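Local coordinates for nourseothricin acetyltransferase (Streptomyces noursei, PDB 5C82), which probably transfers an acetyl group to the antibiotic nourseothricin, thereby conferring resistance, as a member of the GNAT acyltransferase family, at residues 135-149 with 178-190. The protein carries 1 engineered substitution. Sequence-based numbering, arbitrary orientation.
Sequences RERGAGHLWLEVTNV and DGEQALYMSMPCP
Arg135, in the last turn of helix 122-137, lays its CG against SG of Cys189 at 3.6 Å, and O of the C-terminal Pro190 sits over one face of its guanidinium. Gly138 ends the helix in a Schellman motif. At Gly140 O the amide of Cys189 arrives from above the carbonyl plane, 2.9 Å from N to O, with a nearly straight N-H...O angle of 174°. Strands 141-147 and 182-188 then run antiparallel, Leu142, Leu144 and Val146 exchanging two backbone hydrogen bonds each with Met187, Met185 and Leu183 respectively; these six side chains share one face, packed by helices 122-137 and 151-158. There Leu142 CD1 meets the selenomethionine methyl CE of Met187 at 3.8 Å. On the other face Trp143, its CG anti to the backbone N (chi1 -179°), brings CZ2 over one face of the Tyr184 ring, 3.2 Å from CD1; the two ring planes are 43° apart. Tyr184 also packs on Tyr184 of the second subunit, placing this face at the dimer contact. Leu144, back on the helix-covered face, lies alongside selenomethionine Met185. CG of Glu145 touches the Tyr184 ring at its edge, 3.4 Å from CE1, while its OE2 is hydrogen-bonded to the hydroxyl of Tyr172. Val146 CG1 approaches SE of Met185. At the end of the strand, Thr147 OG1 donates to Glu180 OE1 (2.7 Å) on the anti side of the carboxylate. Just past it, Asn148 grips Gln181 twice: its N donates to Gln181 O, and its OD1 accepts Gln181 N at 2.8 Å from above the amide plane. ND2 of Asn148 goes to Phe36 O. With strand 105-113 parallel to 141-147 on its other side, joined through helix 122-137 in a beta-alpha-beta crossover, the antiparallel pair belongs to the C-terminal half of the mixed sheet characteristic of the GNAT fold.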
loop_
_atom_site.group_PDB
_atom_site.type_symbol
_atom_site.label_atom_id
_atom_site.label_comp_id
_atom_site.label_asym_id
_atom_site.label_seq_id
_atom_site.Cartn_x
_atom_site.Cartn_y
_atom_site.Cartn_z
ATOM N N ARG A 135 12.070 -15.556 -7.350
ATOM C CA ARG A 135 13.077 -15.774 -8.387
ATOM C C ARG A 135 12.443 -16.444 -9.596
ATOM O O ARG A 135 12.591 -15.924 -10.693
ATOM C CB ARG A 135 14.268 -16.603 -7.854
ATOM C CG ARG A 135 15.162 -15.843 -6.867
ATOM C CD ARG A 135 16.469 -16.570 -6.567
ATOM N NE ARG A 135 17.416 -16.487 -7.685
ATOM C CZ ARG A 135 18.644 -17.002 -7.679
ATOM N NH1 ARG A 135 19.097 -17.647 -6.610
ATOM N NH2 ARG A 135 19.427 -16.876 -8.741
ATOM N N GLU A 136 11.665 -17.530 -9.386
ATOM C CA GLU A 136 10.955 -18.269 -10.448
ATOM C C GLU A 136 10.063 -17.325 -11.288
ATOM O O GLU A 136 10.055 -17.412 -12.513
ATOM C CB GLU A 136 10.107 -19.411 -9.857
ATOM C CG GLU A 136 10.897 -20.566 -9.276
ATOM C CD GLU A 136 10.095 -21.592 -8.487
ATOM O OE1 GLU A 136 8.877 -21.742 -8.749
ATOM O OE2 GLU A 136 10.695 -22.261 -7.612
ATOM N N ARG A 137 9.369 -16.390 -10.618
ATOM C CA ARG A 137 8.505 -15.385 -11.249
ATOM C C ARG A 137 9.279 -14.221 -11.882
ATOM O O ARG A 137 8.686 -13.442 -12.627
ATOM C CB ARG A 137 7.474 -14.850 -10.244
ATOM C CG ARG A 137 6.461 -15.884 -9.743
ATOM C CD ARG A 137 5.368 -16.157 -10.758
ATOM N NE ARG A 137 4.539 -17.309 -10.398
ATOM C CZ ARG A 137 4.808 -18.569 -10.732
ATOM N NH1 ARG A 137 5.909 -18.861 -11.414
ATOM N NH2 ARG A 137 3.985 -19.546 -10.375
ATOM N N GLY A 138 10.581 -14.120 -11.600
ATOM C CA GLY A 138 11.424 -13.039 -12.091
ATOM C C GLY A 138 11.192 -11.734 -11.339
ATOM O O GLY A 138 11.329 -10.652 -11.918
ATOM N N ALA A 139 10.859 -11.824 -10.023
ATOM C CA ALA A 139 10.627 -10.656 -9.169
ATOM C C ALA A 139 11.898 -9.822 -8.997
ATOM O O ALA A 139 12.999 -10.368 -9.005
ATOM C CB ALA A 139 10.106 -11.100 -7.808
ATOM N N GLY A 140 11.743 -8.509 -8.878
ATOM C CA GLY A 140 12.861 -7.614 -8.631
ATOM C C GLY A 140 13.030 -7.396 -7.131
ATOM O O GLY A 140 14.126 -7.042 -6.669
ATOM N N HIS A 141 11.931 -7.607 -6.347
ATOM C CA HIS A 141 11.955 -7.452 -4.892
ATOM C C HIS A 141 10.827 -8.206 -4.156
ATOM O O HIS A 141 9.810 -8.597 -4.733
ATOM C CB HIS A 141 11.987 -5.948 -4.475
ATOM C CG HIS A 141 10.689 -5.208 -4.662
ATOM N ND1 HIS A 141 10.327 -4.677 -5.889
ATOM C CD2 HIS A 141 9.723 -4.919 -3.755
ATOM C CE1 HIS A 141 9.163 -4.073 -5.690
ATOM N NE2 HIS A 141 8.753 -4.205 -4.423
ATOM N N LEU A 142 11.039 -8.403 -2.857
ATOM C CA LEU A 142 10.074 -8.995 -1.926
ATOM C C LEU A 142 9.587 -7.855 -1.064
ATOM O O LEU A 142 10.325 -6.912 -0.792
ATOM C CB LEU A 142 10.713 -10.077 -1.063
ATOM C CG LEU A 142 10.804 -11.464 -1.700
ATOM C CD1 LEU A 142 12.069 -11.589 -2.502
ATOM C CD2 LEU A 142 10.756 -12.561 -0.616
ATOM N N TRP A 143 8.335 -7.904 -0.692
ATOM C CA TRP A 143 7.736 -6.814 0.060
ATOM C C TRP A 143 6.849 -7.348 1.157
ATOM O O TRP A 143 6.191 -8.364 0.966
ATOM C CB TRP A 143 6.917 -5.937 -0.915
ATOM C CG TRP A 143 6.230 -4.742 -0.319
ATOM C CD1 TRP A 143 6.713 -3.468 -0.257
ATOM C CD2 TRP A 143 4.914 -4.702 0.263
ATOM N NE1 TRP A 143 5.772 -2.630 0.307
ATOM C CE2 TRP A 143 4.666 -3.364 0.652
ATOM C CE3 TRP A 143 3.932 -5.677 0.538
ATOM C CZ2 TRP A 143 3.450 -2.964 1.228
ATOM C CZ3 TRP A 143 2.732 -5.281 1.120
ATOM C CH2 TRP A 143 2.486 -3.934 1.427
ATOM N N LEU A 144 6.777 -6.630 2.286
ATOM C CA LEU A 144 5.852 -7.039 3.344
ATOM C C LEU A 144 5.339 -5.845 4.129
ATOM O O LEU A 144 5.936 -4.767 4.134
ATOM C CB LEU A 144 6.447 -8.134 4.276
ATOM C CG LEU A 144 7.684 -7.754 5.115
ATOM C CD1 LEU A 144 7.270 -7.053 6.449
ATOM C CD2 LEU A 144 8.533 -8.981 5.395
ATOM N N GLU A 145 4.247 -6.080 4.827
ATOM C CA GLU A 145 3.601 -5.152 5.722
ATOM C C GLU A 145 3.721 -5.772 7.100
ATOM O O GLU A 145 3.624 -6.994 7.229
ATOM C CB GLU A 145 2.141 -5.019 5.321
ATOM C CG GLU A 145 1.373 -3.978 6.106
ATOM C CD GLU A 145 0.501 -4.625 7.154
ATOM O OE1 GLU A 145 -0.606 -5.103 6.808
ATOM O OE2 GLU A 145 0.952 -4.693 8.318
ATOM N N VAL A 146 3.960 -4.928 8.131
ATOM C CA VAL A 146 4.058 -5.341 9.527
ATOM C C VAL A 146 3.568 -4.205 10.443
ATOM O O VAL A 146 3.923 -3.038 10.233
ATOM C CB VAL A 146 5.463 -5.895 9.909
ATOM C CG1 VAL A 146 6.585 -4.872 9.690
ATOM C CG2 VAL A 146 5.478 -6.444 11.337
ATOM N N THR A 147 2.716 -4.538 11.433
ATOM C CA THR A 147 2.255 -3.534 12.384
ATOM C C THR A 147 3.448 -3.012 13.186
ATOM O O THR A 147 4.349 -3.780 13.537
ATOM C CB THR A 147 1.106 -4.032 13.272
ATOM O OG1 THR A 147 0.829 -2.997 14.209
ATOM C CG2 THR A 147 1.449 -5.332 14.047
ATOM N N ASN A 148 3.454 -1.695 13.441
ATOM C CA ASN A 148 4.486 -0.991 14.194
ATOM C C ASN A 148 4.670 -1.558 15.631
ATOM O O ASN A 148 5.747 -1.418 16.225
ATOM C CB ASN A 148 4.154 0.517 14.228
ATOM C CG ASN A 148 3.003 0.808 15.149
ATOM O OD1 ASN A 148 1.884 0.364 14.925
ATOM N ND2 ASN A 148 3.289 1.404 16.293
ATOM N N VAL A 149 3.616 -2.168 16.188
ATOM C CA VAL A 149 3.685 -2.753 17.533
ATOM C C VAL A 149 4.429 -4.088 17.537
ATOM O O VAL A 149 4.887 -4.519 18.604
ATOM C CB VAL A 149 2.327 -2.834 18.261
ATOM C CG1 VAL A 149 1.752 -1.430 18.499
ATOM C CG2 VAL A 149 1.334 -3.750 17.544
ATOM N N ASP A 178 -6.850 -0.075 15.194
ATOM C CA ASP A 178 -6.821 1.384 15.208
ATOM C C ASP A 178 -5.829 1.862 16.293
ATOM O O ASP A 178 -5.821 1.337 17.403
ATOM C CB ASP A 178 -8.231 1.935 15.441
ATOM C CG ASP A 178 -8.396 3.376 15.017
ATOM O OD1 ASP A 178 -7.734 4.263 15.629
ATOM O OD2 ASP A 178 -9.189 3.626 14.095
ATOM N N GLY A 179 -4.938 2.768 15.918
ATOM C CA GLY A 179 -3.875 3.250 16.800
ATOM C C GLY A 179 -2.514 2.705 16.407
ATOM O O GLY A 179 -1.491 3.237 16.840
ATOM N N GLU A 180 -2.495 1.642 15.562
ATOM C CA GLU A 180 -1.285 1.052 14.994
ATOM C C GLU A 180 -1.073 1.592 13.574
ATOM O O GLU A 180 -2.011 2.097 12.952
ATOM C CB GLU A 180 -1.372 -0.481 14.974
ATOM C CG GLU A 180 -1.501 -1.110 16.355
ATOM C CD GLU A 180 -1.986 -2.547 16.352
ATOM O OE1 GLU A 180 -1.557 -3.334 15.476
ATOM O OE2 GLU A 180 -2.785 -2.891 17.251
ATOM N N GLN A 181 0.164 1.513 13.060
ATOM C CA GLN A 181 0.452 1.993 11.698
ATOM C C GLN A 181 1.021 0.821 10.921
ATOM O O GLN A 181 1.695 -0.049 11.508
ATOM C CB GLN A 181 1.451 3.174 11.702
ATOM C CG GLN A 181 0.960 4.450 12.471
ATOM C CD GLN A 181 0.953 4.276 13.971
ATOM O OE1 GLN A 181 1.934 3.796 14.577
ATOM N NE2 GLN A 181 -0.189 4.551 14.593
ATOM N N ALA A 182 0.744 0.773 9.618
ATOM C CA ALA A 182 1.318 -0.308 8.813
ATOM C C ALA A 182 2.749 0.089 8.405
ATOM O O ALA A 182 2.963 1.197 7.959
ATOM C CB ALA A 182 0.456 -0.560 7.585
ATOM N N LEU A 183 3.725 -0.765 8.636
ATOM C CA LEU A 183 5.095 -0.473 8.223
ATOM C C LEU A 183 5.419 -1.364 7.043
ATOM O O LEU A 183 5.064 -2.561 7.036
ATOM C CB LEU A 183 6.126 -0.662 9.349
ATOM C CG LEU A 183 5.923 0.098 10.672
ATOM C CD1 LEU A 183 7.064 -0.211 11.622
ATOM C CD2 LEU A 183 5.745 1.651 10.470
ATOM N N TYR A 184 6.070 -0.773 6.036
ATOM C CA TYR A 184 6.421 -1.472 4.809
ATOM C C TYR A 184 7.907 -1.758 4.724
ATOM O O TYR A 184 8.717 -0.890 5.037
ATOM C CB TYR A 184 5.897 -0.699 3.586
ATOM C CG TYR A 184 4.387 -0.505 3.584
ATOM C CD1 TYR A 184 3.539 -1.479 4.099
ATOM C CD2 TYR A 184 3.805 0.595 2.954
ATOM C CE1 TYR A 184 2.158 -1.334 4.045
ATOM C CE2 TYR A 184 2.421 0.754 2.909
ATOM C CZ TYR A 184 1.603 -0.209 3.469
ATOM O OH TYR A 184 0.236 -0.099 3.411
HETATM N N MSE A 185 8.266 -3.024 4.407
HETATM C CA MSE A 185 9.676 -3.417 4.301
HETATM C C MSE A 185 9.916 -4.176 3.019
HETATM O O MSE A 185 9.059 -4.939 2.565
HETATM C CB MSE A 185 10.151 -4.226 5.531
HETATM C CG MSE A 185 9.881 -3.527 6.882
HETATM SE SE MSE A 185 10.528 -4.540 8.384
HETATM C CE MSE A 185 12.525 -4.176 8.184
ATOM N N SER A 186 11.067 -3.948 2.411
ATOM C CA SER A 186 11.374 -4.621 1.169
ATOM C C SER A 186 12.790 -5.158 1.150
ATOM O O SER A 186 13.651 -4.708 1.909
ATOM C CB SER A 186 11.133 -3.712 -0.033
ATOM O OG SER A 186 12.037 -2.619 -0.018
HETATM N N MSE A 187 13.018 -6.100 0.235
HETATM C CA MSE A 187 14.311 -6.707 -0.007
HETATM C C MSE A 187 14.451 -6.897 -1.501
HETATM O O MSE A 187 13.531 -7.484 -2.071
HETATM C CB MSE A 187 14.347 -8.085 0.668
HETATM C CG MSE A 187 15.678 -8.681 0.704
HETATM SE SE MSE A 187 15.574 -10.386 1.581
HETATM C CE MSE A 187 14.827 -11.514 0.155
ATOM N N PRO A 188 15.588 -6.516 -2.151
ATOM C CA PRO A 188 15.759 -6.864 -3.573
ATOM C C PRO A 188 15.843 -8.393 -3.706
ATOM O O PRO A 188 16.356 -9.069 -2.804
ATOM C CB PRO A 188 17.086 -6.198 -3.962
ATOM C CG PRO A 188 17.810 -5.980 -2.703
ATOM C CD PRO A 188 16.786 -5.842 -1.613
ATOM N N CYS A 189 15.311 -8.928 -4.805
ATOM C CA CYS A 189 15.273 -10.366 -5.044
ATOM C C CYS A 189 16.552 -10.833 -5.780
ATOM O O CYS A 189 16.836 -10.321 -6.852
ATOM C CB CYS A 189 13.992 -10.751 -5.783
ATOM S SG CYS A 189 13.863 -12.507 -6.189
ATOM N N PRO A 190 17.371 -11.739 -5.170
ATOM C CA PRO A 190 18.634 -12.178 -5.819
ATOM C C PRO A 190 18.511 -12.708 -7.251
ATOM O O PRO A 190 17.802 -13.681 -7.508
ATOM C CB PRO A 190 19.159 -13.265 -4.874
ATOM C CG PRO A 190 18.523 -12.984 -3.555
ATOM C CD PRO A 190 17.169 -12.429 -3.873
#